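Local coordinates for protein cytosol aminopeptidase (Staphylococcus aureus subsp. aureus, PDB 3KZW) that catalyses the removal of N-terminal amino acids from peptides, as a probably manganese-dependent cytosol (leucyl) aminopeptidase that assembles from six subunits, at residues A[286-291]-A[304-309]; A[390-395]-A[481-486]; A[429-434]-A[502-507]. One frame throughout, in Å; residues are numbered along the deposited sequence.

Contact 1. Residues A[286-291]-A[304-309]; sequences TYDSGG and KFDMCG
Thr-286 and Met-307 form the close apolar part of this contact, with Met-307 CG 3.7 Å from Thr-286 CA. Chi1 of Met-307 (43°) sets CG between its own N and C, over the Thr-286 backbone, while bends at the next two torsions carry the sulfur away. Further along the strand two carboxylates meet, their planes 20° apart: Asp-306 OD2 lies 3.3 Å from Asp-288 CB and 3.4 Å from Asp-288 OD2, without a hydrogen bond. Lys-295 forms a salt bridge with Asp-288 OD2, and Lys-283 with Asp-306 OD2. Asn-338 binds the other oxygen of Asp-288, and Thr-392 that of Asp-306. With Asp-365 and Glu-367 nearby, these acids are consistent with the family's two-metal active site. The Tyr-287 side is looser: CD1 of its ring approaches Lys-304 N obliquely, at 4.0 Å, and that amide is hydrogen-bonded to Asp-348 of a second subunit. This side is also buried, with Lys-346 and Ile-449 of that subunit packing on Tyr-287 and Lys-304. The Tyr-287 hydroxyl bonds to its Pro-347 O, and Lys-304 NZ to Asn-208 O. Strand 287-288 runs parallel beside strand 328-338 where helix 308-322 begins, with helices 188-208 and 216-226 packed against Met-307.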
ATOM      1  N   THR A 286      -7.342  28.260   0.325  1.00  2.69           N
ATOM      2  CA  THR A 286      -8.464  28.105   1.253  1.00  2.68           C
ATOM      3  C   THR A 286      -8.843  26.640   1.460  1.00  2.70           C
ATOM      4  O   THR A 286      -9.288  26.254   2.545  1.00  2.74           O
ATOM      5  CB  THR A 286      -9.695  28.923   0.811  1.00  2.69           C
ATOM      6  OG1 THR A 286     -10.091  28.523  -0.506  1.00  2.80           O
ATOM      7  CG2 THR A 286      -9.381  30.414   0.813  1.00  2.63           C
ATOM      8  N   TYR A 287      -8.665  25.833   0.414  1.00  2.67           N
ATOM      9  CA  TYR A 287      -8.767  24.380   0.526  1.00  2.61           C
ATOM     10  C   TYR A 287      -7.917  23.669  -0.514  1.00  2.62           C
ATOM     11  O   TYR A 287      -7.914  24.040  -1.689  1.00  2.71           O
ATOM     12  CB  TYR A 287     -10.213  23.904   0.424  1.00  2.61           C
ATOM     13  CG  TYR A 287     -10.388  22.485   0.915  1.00  2.64           C
ATOM     14  CD1 TYR A 287     -10.527  22.213   2.273  1.00  2.64           C
ATOM     15  CD2 TYR A 287     -10.391  21.415   0.025  1.00  2.55           C
ATOM     16  CE1 TYR A 287     -10.676  20.918   2.727  1.00  2.58           C
ATOM     17  CE2 TYR A 287     -10.543  20.115   0.470  1.00  2.57           C
ATOM     18  CZ  TYR A 287     -10.685  19.873   1.822  1.00  2.64           C
ATOM     19  OH  TYR A 287     -10.837  18.581   2.271  1.00  2.77           O
ATOM     20  N   ASP A 288      -7.209  22.635  -0.070  1.00  2.61           N
ATOM     21  CA  ASP A 288      -6.337  21.853  -0.937  1.00  2.64           C
ATOM     22  C   ASP A 288      -6.781  20.391  -0.960  1.00  2.65           C
ATOM     23  O   ASP A 288      -6.589  19.658   0.016  1.00  2.69           O
ATOM     24  CB  ASP A 288      -4.882  21.975  -0.460  1.00  2.65           C
ATOM     25  CG  ASP A 288      -3.881  21.331  -1.418  1.00  2.77           C
ATOM     26  OD1 ASP A 288      -4.245  21.055  -2.583  1.00  2.81           O
ATOM     27  OD2 ASP A 288      -2.719  21.110  -1.000  1.00  2.89           O
ATOM     28  N   SER A 289      -7.386  19.979  -2.072  1.00  2.61           N
ATOM     29  CA  SER A 289      -7.735  18.574  -2.289  1.00  2.59           C
ATOM     30  C   SER A 289      -6.579  17.823  -2.942  1.00  2.62           C
ATOM     31  O   SER A 289      -6.550  16.589  -2.954  1.00  2.61           O
ATOM     32  CB  SER A 289      -8.984  18.456  -3.158  1.00  2.59           C
ATOM     33  OG  SER A 289      -8.736  18.888  -4.482  1.00  2.56           O
ATOM     34  N   GLY A 290      -5.631  18.583  -3.484  1.00  2.62           N
ATOM     35  CA  GLY A 290      -4.486  18.023  -4.182  1.00  2.60           C
ATOM     36  C   GLY A 290      -4.654  18.087  -5.685  1.00  2.62           C
ATOM     37  O   GLY A 290      -3.702  17.854  -6.431  1.00  2.68           O
ATOM     38  N   GLY A 291      -5.864  18.416  -6.131  1.00  2.59           N
ATOM     39  CA  GLY A 291      -6.199  18.405  -7.552  1.00  2.61           C
ATOM     40  C   GLY A 291      -6.245  16.980  -8.065  1.00  2.61           C
ATOM     41  O   GLY A 291      -6.572  16.060  -7.316  1.00  2.64           O
ATOM     42  N   LYS A 304      -8.240  22.837   5.495  1.00  2.77           N
ATOM     43  CA  LYS A 304      -8.698  24.224   5.565  1.00  2.71           C
ATOM     44  C   LYS A 304      -7.582  25.109   6.128  1.00  2.73           C
ATOM     45  O   LYS A 304      -7.619  26.337   5.996  1.00  2.72           O
ATOM     46  CB  LYS A 304      -9.969  24.340   6.414  1.00  2.68           C
ATOM     47  CG  LYS A 304      -9.792  24.003   7.891  1.00  2.63           C
ATOM     48  CD  LYS A 304     -11.058  24.285   8.677  1.00  2.60           C
ATOM     49  CE  LYS A 304     -10.887  23.901  10.135  1.00  2.58           C
ATOM     50  NZ  LYS A 304     -12.142  24.078  10.907  1.00  2.60           N
ATOM     51  N   PHE A 305      -6.590  24.467   6.750  1.00  2.74           N
ATOM     52  CA  PHE A 305      -5.437  25.152   7.336  1.00  2.72           C
ATOM     53  C   PHE A 305      -4.324  25.412   6.317  1.00  2.70           C
ATOM     54  O   PHE A 305      -3.217  25.808   6.682  1.00  2.72           O
ATOM     55  CB  PHE A 305      -4.881  24.351   8.520  1.00  2.67           C
ATOM     56  CG  PHE A 305      -5.848  24.183   9.662  1.00  2.67           C
ATOM     57  CD1 PHE A 305      -6.566  25.267  10.160  1.00  2.68           C
ATOM     58  CD2 PHE A 305      -6.015  22.939  10.265  1.00  2.68           C
ATOM     59  CE1 PHE A 305      -7.453  25.110  11.225  1.00  2.67           C
ATOM     60  CE2 PHE A 305      -6.896  22.773  11.333  1.00  2.66           C
ATOM     61  CZ  PHE A 305      -7.616  23.862  11.813  1.00  2.63           C
ATOM     62  N   ASP A 306      -4.619  25.196   5.039  1.00  2.74           N
ATOM     63  CA  ASP A 306      -3.628  25.401   3.987  1.00  2.74           C
ATOM     64  C   ASP A 306      -3.492  26.875   3.602  1.00  2.73           C
ATOM     65  O   ASP A 306      -2.728  27.216   2.693  1.00  2.80           O
ATOM     66  CB  ASP A 306      -3.950  24.545   2.758  1.00  2.69           C
ATOM     67  CG  ASP A 306      -2.699  23.990   2.096  1.00  3.01           C
ATOM     68  OD1 ASP A 306      -1.784  23.556   2.839  1.00  3.09           O
ATOM     69  OD2 ASP A 306      -2.627  23.977   0.843  1.00  3.04           O
ATOM     70  N   MET A 307      -4.238  27.739   4.290  1.00  2.69           N
ATOM     71  CA  MET A 307      -4.147  29.186   4.090  1.00  2.70           C
ATOM     72  C   MET A 307      -3.627  29.914   5.332  1.00  2.69           C
ATOM     73  O   MET A 307      -3.712  31.142   5.414  1.00  2.72           O
ATOM     74  CB  MET A 307      -5.487  29.774   3.618  1.00  2.69           C
ATOM     75  CG  MET A 307      -6.730  29.244   4.327  1.00  2.74           C
ATOM     76  SD  MET A 307      -6.843  29.658   6.080  1.00  3.24           S
ATOM     77  CE  MET A 307      -7.048  31.441   6.026  1.00  2.79           C
ATOM     78  N   CYS A 308      -3.085  29.153   6.284  1.00  2.66           N
ATOM     79  CA  CYS A 308      -2.490  29.704   7.506  1.00  2.67           C
ATOM     80  C   CYS A 308      -1.432  30.770   7.214  1.00  2.70           C
ATOM     81  O   CYS A 308      -1.341  31.774   7.925  1.00  2.76           O
ATOM     82  CB  CYS A 308      -1.883  28.591   8.363  1.00  2.63           C
ATOM     83  SG  CYS A 308      -3.086  27.661   9.347  1.00  2.98           S
ATOM     84  N   GLY A 309      -0.642  30.543   6.168  1.00  2.67           N
ATOM     85  CA  GLY A 309       0.383  31.491   5.742  1.00  2.65           C
ATOM     86  C   GLY A 309      -0.184  32.867   5.452  1.00  2.69           C
ATOM     87  O   GLY A 309       0.347  33.870   5.927  1.00  2.74           O
TER

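Contact 2. Residues A[390-395]-A[481-486]; sequences FATLTG and FDIAGP. With NA (sodium ion), chain S.
Phe-390 and Ala-391 run parallel to Phe-481 and Asp-482 as neighbouring strands inside the catalytic domain's mixed sheet, joined by Ala-391 N to Phe-481 O (3.1 Å, nearly straight along the carbonyl) and Ile-483 N to Ala-391 O (2.8 Å). On one face of the sheet the two phenylalanines lie side by side and point the same way. Their planes are 14° apart, but the rings are slid so far that they barely overlap. Contact is made by Phe-390 CE2 and Phe-481 CD2, 3.5 Å apart, rather than by stacked ring centres. Past the paired residues, the Asp-482 side chain takes over from the backbone. With CG anti to N (chi1 -159°), its carboxylate swings across to the loop after Ala-391. OD1 accepts Leu-393 N at 3.1 Å, met from above the carboxylate plane, while OD2 offers its syn lone pair to the hydroxyl of Thr-394 at 2.9 Å. Weak bonds from Thr-394 N to both oxygens add to this grip, so one acid ties together the loops at the C-terminal ends of the two strands, just before helix 395-401. Beyond it, Thr-392 CG2 rests on Ile-483 O, and Ala-484 CB packs against Thr-394 O at 3.3 Å. The chain then reaches a sodium ion, bound by Gly-485 O at 2.8 Å together with a water and Thr-488. In the sheet, strand 386-391 is flanked by strands 278-285 and 478-482, and the latter is followed by the antiparallel strand 406-411; Ile-398 of helix 395-401 touches Ala-484.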
ATOM      1  N   PHE A 390       5.370  33.093   3.712  1.00  2.65           N
ATOM      2  CA  PHE A 390       4.907  32.190   4.761  1.00  2.64           C
ATOM      3  C   PHE A 390       3.916  31.209   4.160  1.00  2.69           C
ATOM      4  O   PHE A 390       2.897  31.614   3.593  1.00  2.75           O
ATOM      5  CB  PHE A 390       4.251  32.979   5.901  1.00  2.64           C
ATOM      6  CG  PHE A 390       5.138  34.038   6.496  1.00  2.68           C
ATOM      7  CD1 PHE A 390       5.220  35.305   5.918  1.00  2.68           C
ATOM      8  CD2 PHE A 390       5.897  33.770   7.631  1.00  2.65           C
ATOM      9  CE1 PHE A 390       6.047  36.287   6.458  1.00  2.64           C
ATOM     10  CE2 PHE A 390       6.724  34.749   8.182  1.00  2.71           C
ATOM     11  CZ  PHE A 390       6.800  36.009   7.592  1.00  2.63           C
ATOM     12  N   ALA A 391       4.221  29.918   4.276  1.00  2.66           N
ATOM     13  CA  ALA A 391       3.420  28.883   3.625  1.00  2.66           C
ATOM     14  C   ALA A 391       3.500  27.526   4.311  1.00  2.72           C
ATOM     15  O   ALA A 391       4.550  27.131   4.824  1.00  2.76           O
ATOM     16  CB  ALA A 391       3.824  28.745   2.167  1.00  2.62           C
ATOM     17  N   THR A 392       2.372  26.820   4.310  1.00  2.69           N
ATOM     18  CA  THR A 392       2.326  25.419   4.692  1.00  2.71           C
ATOM     19  C   THR A 392       2.564  24.599   3.427  1.00  2.74           C
ATOM     20  O   THR A 392       1.619  24.118   2.805  1.00  2.82           O
ATOM     21  CB  THR A 392       0.962  25.044   5.320  1.00  2.72           C
ATOM     22  OG1 THR A 392      -0.101  25.466   4.454  1.00  2.82           O
ATOM     23  CG2 THR A 392       0.788  25.708   6.678  1.00  2.71           C
ATOM     24  N   LEU A 393       3.833  24.451   3.046  1.00  2.74           N
ATOM     25  CA  LEU A 393       4.187  23.860   1.751  1.00  2.71           C
ATOM     26  C   LEU A 393       4.349  22.347   1.742  1.00  2.73           C
ATOM     27  O   LEU A 393       3.549  21.639   1.138  1.00  2.81           O
ATOM     28  CB  LEU A 393       5.465  24.494   1.182  1.00  2.66           C
ATOM     29  CG  LEU A 393       5.401  25.765   0.335  1.00  2.76           C
ATOM     30  CD1 LEU A 393       6.623  25.820  -0.568  1.00  2.69           C
ATOM     31  CD2 LEU A 393       4.127  25.849  -0.496  1.00  2.67           C
ATOM     32  N   THR A 394       5.392  21.862   2.410  1.00  2.78           N
ATOM     33  CA  THR A 394       5.910  20.519   2.159  1.00  2.78           C
ATOM     34  C   THR A 394       5.735  19.564   3.332  1.00  2.77           C
ATOM     35  O   THR A 394       5.926  19.942   4.489  1.00  2.95           O
ATOM     36  CB  THR A 394       7.413  20.574   1.796  1.00  2.72           C
ATOM     37  OG1 THR A 394       7.692  21.771   1.063  1.00  3.08           O
ATOM     38  CG2 THR A 394       7.796  19.395   0.937  1.00  2.94           C
ATOM     39  N   GLY A 395       5.379  18.321   3.022  1.00  2.67           N
ATOM     40  CA  GLY A 395       5.401  17.249   4.005  1.00  2.61           C
ATOM     41  C   GLY A 395       6.825  16.903   4.407  1.00  2.64           C
ATOM     42  O   GLY A 395       7.076  16.526   5.552  1.00  2.70           O
ATOM     43  N   PHE A 481       9.629  30.671   4.537  1.00  2.67           N
ATOM     44  CA  PHE A 481       9.261  29.969   5.765  1.00  2.67           C
ATOM     45  C   PHE A 481       8.259  28.846   5.498  1.00  2.71           C
ATOM     46  O   PHE A 481       7.085  29.103   5.204  1.00  2.75           O
ATOM     47  CB  PHE A 481       8.678  30.941   6.793  1.00  2.65           C
ATOM     48  CG  PHE A 481       9.663  31.944   7.320  1.00  2.63           C
ATOM     49  CD1 PHE A 481      10.635  31.566   8.241  1.00  2.63           C
ATOM     50  CD2 PHE A 481       9.603  33.272   6.919  1.00  2.60           C
ATOM     51  CE1 PHE A 481      11.543  32.496   8.741  1.00  2.65           C
ATOM     52  CE2 PHE A 481      10.498  34.208   7.417  1.00  2.64           C
ATOM     53  CZ  PHE A 481      11.471  33.819   8.331  1.00  2.64           C
ATOM     54  N   ASP A 482       8.727  27.603   5.601  1.00  2.70           N
ATOM     55  CA  ASP A 482       7.853  26.439   5.477  1.00  2.65           C
ATOM     56  C   ASP A 482       7.307  26.084   6.855  1.00  2.66           C
ATOM     57  O   ASP A 482       8.010  25.506   7.687  1.00  2.69           O
ATOM     58  CB  ASP A 482       8.600  25.253   4.857  1.00  2.62           C
ATOM     59  CG  ASP A 482       7.661  24.219   4.234  1.00  2.86           C
ATOM     60  OD1 ASP A 482       6.466  24.151   4.612  1.00  2.96           O
ATOM     61  OD2 ASP A 482       8.124  23.458   3.357  1.00  2.93           O
ATOM     62  N   ILE A 483       6.049  26.449   7.085  1.00  2.67           N
ATOM     63  CA  ILE A 483       5.402  26.259   8.380  1.00  2.65           C
ATOM     64  C   ILE A 483       4.328  25.167   8.327  1.00  2.69           C
ATOM     65  O   ILE A 483       3.339  25.219   9.056  1.00  2.71           O
ATOM     66  CB  ILE A 483       4.814  27.591   8.936  1.00  2.64           C
ATOM     67  CG1 ILE A 483       3.818  28.216   7.949  1.00  2.68           C
ATOM     68  CG2 ILE A 483       5.935  28.566   9.269  1.00  2.62           C
ATOM     69  CD1 ILE A 483       2.894  29.256   8.565  1.00  2.63           C
ATOM     70  N   ALA A 484       4.539  24.170   7.471  1.00  2.66           N
ATOM     71  CA  ALA A 484       3.600  23.058   7.326  1.00  2.67           C
ATOM     72  C   ALA A 484       3.340  22.345   8.652  1.00  2.69           C
ATOM     73  O   ALA A 484       2.219  21.905   8.925  1.00  2.79           O
ATOM     74  CB  ALA A 484       4.099  22.077   6.276  1.00  2.63           C
ATOM     75  N   GLY A 485       4.380  22.243   9.472  1.00  2.67           N
ATOM     76  CA  GLY A 485       4.289  21.586  10.765  1.00  2.67           C
ATOM     77  C   GLY A 485       3.716  22.455  11.872  1.00  2.68           C
ATOM     78  O   GLY A 485       2.631  22.164  12.380  1.00  2.77           O
ATOM     79  N   PRO A 486       4.444  23.518  12.264  1.00  2.65           N
ATOM     80  CA  PRO A 486       4.100  24.284  13.467  1.00  2.66           C
ATOM     81  C   PRO A 486       2.915  25.246  13.336  1.00  2.61           C
ATOM     82  O   PRO A 486       2.501  25.828  14.339  1.00  2.58           O
ATOM     83  CB  PRO A 486       5.389  25.062  13.757  1.00  2.67           C
ATOM     84  CG  PRO A 486       6.007  25.252  12.430  1.00  2.67           C
ATOM     85  CD  PRO A 486       5.675  24.025  11.629  1.00  2.66           C
TER
HETATM   86 NA    NA S 498       0.664  20.290  11.836  1.00 21.61          NA
HETATM   87  O   HOH W   1      -0.304  19.398  13.817  1.00  2.00           O

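Contact 3. Residues A[429-434]-A[502-507]; sequences EMVFEL and GFMIPT
Glu-429 reaches the type II beta turn from Gly-502 to Ile-505, which leads directly into helix 505-512, and its carboxylate binds amides at that helix start. Its side chain can be followed atom by atom. CB lies beside the Thr-507 hydroxyl, 3.7 Å from OG1, and near CZ of Phe-503. CG passes the same ring, with CE1 at 4.0 Å, and CD lies 3.5 Å from Met-504 N and also touches the Pro-506 ring. At the tip the two oxygens divide the work. OE1 accepts two bonds from Thr-507: the hydroxyl OG1 meets its anti lone pair at 2.6 Å, and the backbone N comes in on the syn side at 3.2 Å, 32° out of the carboxylate plane. OE2 takes Met-504 N at 2.9 Å, also from the syn side and 33° out of plane, and touches Pro-506 CD. Met-504 holds the N-cap position but has no polar side chain, and Pro-506 has no N-H to offer; Glu-429, distant in sequence, probably does for the Thr-507 amide what an N-cap side chain often does. The amides and the helix N terminus would probably favour a negatively charged carboxylate.

Phe-503 packs against the approaching acid from the opposite direction. Its CG stands anti to N (chi1 -153°), and one face of the ring lies under Glu-429 OE2, which is off-centre toward the rim and 3.6 Å from Phe-503 CD1. At the ring's edge, CZ meets Met-430 O. Val-431, on the strand paired with 406-411, and Met-504 reach toward each other tip to tip, and the meeting point is Val-431 CG2 against Met-504 SD, 3.8 Å apart.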
ATOM      1  N   GLU A 429       9.647  30.181  19.708  1.00  2.64           N
ATOM      2  CA  GLU A 429       9.242  29.671  18.400  1.00  2.64           C
ATOM      3  C   GLU A 429      10.422  28.995  17.705  1.00  2.65           C
ATOM      4  O   GLU A 429      11.401  29.644  17.343  1.00  2.71           O
ATOM      5  CB  GLU A 429       8.646  30.778  17.522  1.00  2.60           C
ATOM      6  CG  GLU A 429       7.260  31.242  17.970  1.00  2.77           C
ATOM      7  CD  GLU A 429       6.500  32.017  16.899  1.00  2.89           C
ATOM      8  OE1 GLU A 429       7.048  32.995  16.339  1.00  2.89           O
ATOM      9  OE2 GLU A 429       5.336  31.654  16.632  1.00  2.94           O
ATOM     10  N   MET A 430      10.324  27.682  17.535  1.00  2.65           N
ATOM     11  CA  MET A 430      11.401  26.905  16.935  1.00  2.64           C
ATOM     12  C   MET A 430      11.441  27.045  15.415  1.00  2.64           C
ATOM     13  O   MET A 430      10.553  26.573  14.705  1.00  2.67           O
ATOM     14  CB  MET A 430      11.309  25.439  17.358  1.00  2.61           C
ATOM     15  CG  MET A 430      11.699  25.207  18.806  1.00  2.59           C
ATOM     16  SD  MET A 430      11.763  23.465  19.242  1.00  3.02           S
ATOM     17  CE  MET A 430      10.018  23.055  19.362  1.00  2.68           C
ATOM     18  N   VAL A 431      12.480  27.723  14.931  1.00  2.67           N
ATOM     19  CA  VAL A 431      12.715  27.910  13.500  1.00  2.64           C
ATOM     20  C   VAL A 431      14.165  27.534  13.207  1.00  2.61           C
ATOM     21  O   VAL A 431      15.077  27.978  13.901  1.00  2.60           O
ATOM     22  CB  VAL A 431      12.457  29.375  13.054  1.00  2.66           C
ATOM     23  CG1 VAL A 431      12.523  29.493  11.540  1.00  2.63           C
ATOM     24  CG2 VAL A 431      11.104  29.877  13.556  1.00  2.69           C
ATOM     25  N   PHE A 432      14.373  26.703  12.190  1.00  2.63           N
ATOM     26  CA  PHE A 432      15.721  26.266  11.829  1.00  2.62           C
ATOM     27  C   PHE A 432      15.975  26.308  10.325  1.00  2.65           C
ATOM     28  O   PHE A 432      15.053  26.140   9.522  1.00  2.69           O
ATOM     29  CB  PHE A 432      16.018  24.880  12.408  1.00  2.58           C
ATOM     30  CG  PHE A 432      16.086  24.859  13.907  1.00  2.62           C
ATOM     31  CD1 PHE A 432      17.257  25.209  14.568  1.00  2.62           C
ATOM     32  CD2 PHE A 432      14.971  24.508  14.662  1.00  2.68           C
ATOM     33  CE1 PHE A 432      17.323  25.204  15.958  1.00  2.59           C
ATOM     34  CE2 PHE A 432      15.025  24.498  16.055  1.00  2.60           C
ATOM     35  CZ  PHE A 432      16.207  24.847  16.701  1.00  2.63           C
ATOM     36  N   GLU A 433      17.231  26.542   9.955  1.00  2.66           N
ATOM     37  CA  GLU A 433      17.605  26.709   8.557  1.00  2.63           C
ATOM     38  C   GLU A 433      17.795  25.381   7.831  1.00  2.68           C
ATOM     39  O   GLU A 433      18.364  24.432   8.375  1.00  2.68           O
ATOM     40  CB  GLU A 433      18.872  27.564   8.431  1.00  2.60           C
ATOM     41  CG  GLU A 433      19.173  28.024   7.000  1.00  2.67           C
ATOM     42  CD  GLU A 433      20.513  28.737   6.845  1.00  2.78           C
ATOM     43  OE1 GLU A 433      21.212  28.958   7.863  1.00  2.80           O
ATOM     44  OE2 GLU A 433      20.865  29.075   5.691  1.00  2.56           O
ATOM     45  N   LEU A 434      17.295  25.333   6.600  1.00  2.69           N
ATOM     46  CA  LEU A 434      17.637  24.287   5.644  1.00  2.62           C
ATOM     47  C   LEU A 434      18.237  24.956   4.404  1.00  2.62           C
ATOM     48  O   LEU A 434      17.895  26.099   4.095  1.00  2.63           O
ATOM     49  CB  LEU A 434      16.401  23.460   5.283  1.00  2.64           C
ATOM     50  CG  LEU A 434      15.735  22.620   6.377  1.00  2.57           C
ATOM     51  CD1 LEU A 434      14.497  21.941   5.831  1.00  2.55           C
ATOM     52  CD2 LEU A 434      16.691  21.589   6.947  1.00  2.55           C
ATOM     53  N   GLY A 502      -0.899  30.407  14.951  1.00  2.65           N
ATOM     54  CA  GLY A 502      -0.486  31.766  14.606  1.00  2.60           C
ATOM     55  C   GLY A 502       1.028  31.862  14.548  1.00  2.66           C
ATOM     56  O   GLY A 502       1.607  32.916  14.813  1.00  2.68           O
ATOM     57  N   PHE A 503       1.663  30.748  14.192  1.00  2.66           N
ATOM     58  CA  PHE A 503       3.118  30.621  14.188  1.00  2.69           C
ATOM     59  C   PHE A 503       3.799  31.678  13.325  1.00  2.70           C
ATOM     60  O   PHE A 503       3.300  32.034  12.255  1.00  2.71           O
ATOM     61  CB  PHE A 503       3.522  29.218  13.724  1.00  2.69           C
ATOM     62  CG  PHE A 503       4.841  28.755  14.272  1.00  2.68           C
ATOM     63  CD1 PHE A 503       4.935  28.270  15.574  1.00  2.59           C
ATOM     64  CD2 PHE A 503       5.988  28.802  13.487  1.00  2.70           C
ATOM     65  CE1 PHE A 503       6.157  27.842  16.086  1.00  2.63           C
ATOM     66  CE2 PHE A 503       7.216  28.376  13.991  1.00  2.71           C
ATOM     67  CZ  PHE A 503       7.299  27.893  15.292  1.00  2.68           C
ATOM     68  N   MET A 504       4.939  32.169  13.815  1.00  2.65           N
ATOM     69  CA  MET A 504       5.755  33.202  13.155  1.00  2.68           C
ATOM     70  C   MET A 504       5.360  34.639  13.500  1.00  2.70           C
ATOM     71  O   MET A 504       6.208  35.531  13.467  1.00  2.78           O
ATOM     72  CB  MET A 504       5.823  33.020  11.627  1.00  2.70           C
ATOM     73  CG  MET A 504       6.572  31.775  11.151  1.00  2.69           C
ATOM     74  SD  MET A 504       8.224  31.566  11.837  1.00  2.90           S
ATOM     75  CE  MET A 504       9.045  33.056  11.252  1.00  2.72           C
ATOM     76  N   ILE A 505       4.084  34.863  13.817  1.00  2.70           N
ATOM     77  CA  ILE A 505       3.595  36.206  14.163  1.00  2.65           C
ATOM     78  C   ILE A 505       4.409  36.853  15.296  1.00  2.67           C
ATOM     79  O   ILE A 505       4.860  37.988  15.137  1.00  2.75           O
ATOM     80  CB  ILE A 505       2.066  36.237  14.459  1.00  2.67           C
ATOM     81  CG1 ILE A 505       1.274  35.775  13.230  1.00  2.65           C
ATOM     82  CG2 ILE A 505       1.621  37.640  14.888  1.00  2.56           C
ATOM     83  CD1 ILE A 505      -0.199  35.514  13.492  1.00  2.60           C
ATOM     84  N   PRO A 506       4.622  36.136  16.426  1.00  2.68           N
ATOM     85  CA  PRO A 506       5.467  36.713  17.481  1.00  2.66           C
ATOM     86  C   PRO A 506       6.884  37.057  17.008  1.00  2.66           C
ATOM     87  O   PRO A 506       7.403  38.115  17.367  1.00  2.70           O
ATOM     88  CB  PRO A 506       5.521  35.602  18.535  1.00  2.64           C
ATOM     89  CG  PRO A 506       4.288  34.819  18.317  1.00  2.67           C
ATOM     90  CD  PRO A 506       4.063  34.835  16.838  1.00  2.66           C
ATOM     91  N   THR A 507       7.485  36.175  16.211  1.00  2.61           N
ATOM     92  CA  THR A 507       8.846  36.360  15.711  1.00  2.62           C
ATOM     93  C   THR A 507       8.976  37.574  14.785  1.00  2.63           C
ATOM     94  O   THR A 507       9.854  38.417  14.982  1.00  2.64           O
ATOM     95  CB  THR A 507       9.371  35.081  15.005  1.00  2.61           C
ATOM     96  OG1 THR A 507       9.434  34.007  15.950  1.00  2.57           O
ATOM     97  CG2 THR A 507      10.763  35.303  14.412  1.00  2.60           C
TER

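Overall arrangement
From the N terminus, contact 1 comes first and closes a short loop of twelve residues between strand 287-288 and the start of helix 308-322. Contact 2 opens only afterwards, at 390-395. Contact 3 opens at 429-434, before contact 2 closes at 481-486, and itself closes at 502-507; these two long loops therefore cross. Contact 2 is the physical middle, touching both others while contacts 1 and 3 stay about 6 Å apart at their nearest atoms. Toward contact 3, Phe-481 CE1 packs on Met-504 CE at 3.6 Å; toward contact 1, Phe-390 CB lies near Gly-309 O. Together they tie one mixed sheet to helix 308-322 and the C-terminal helix 505-512.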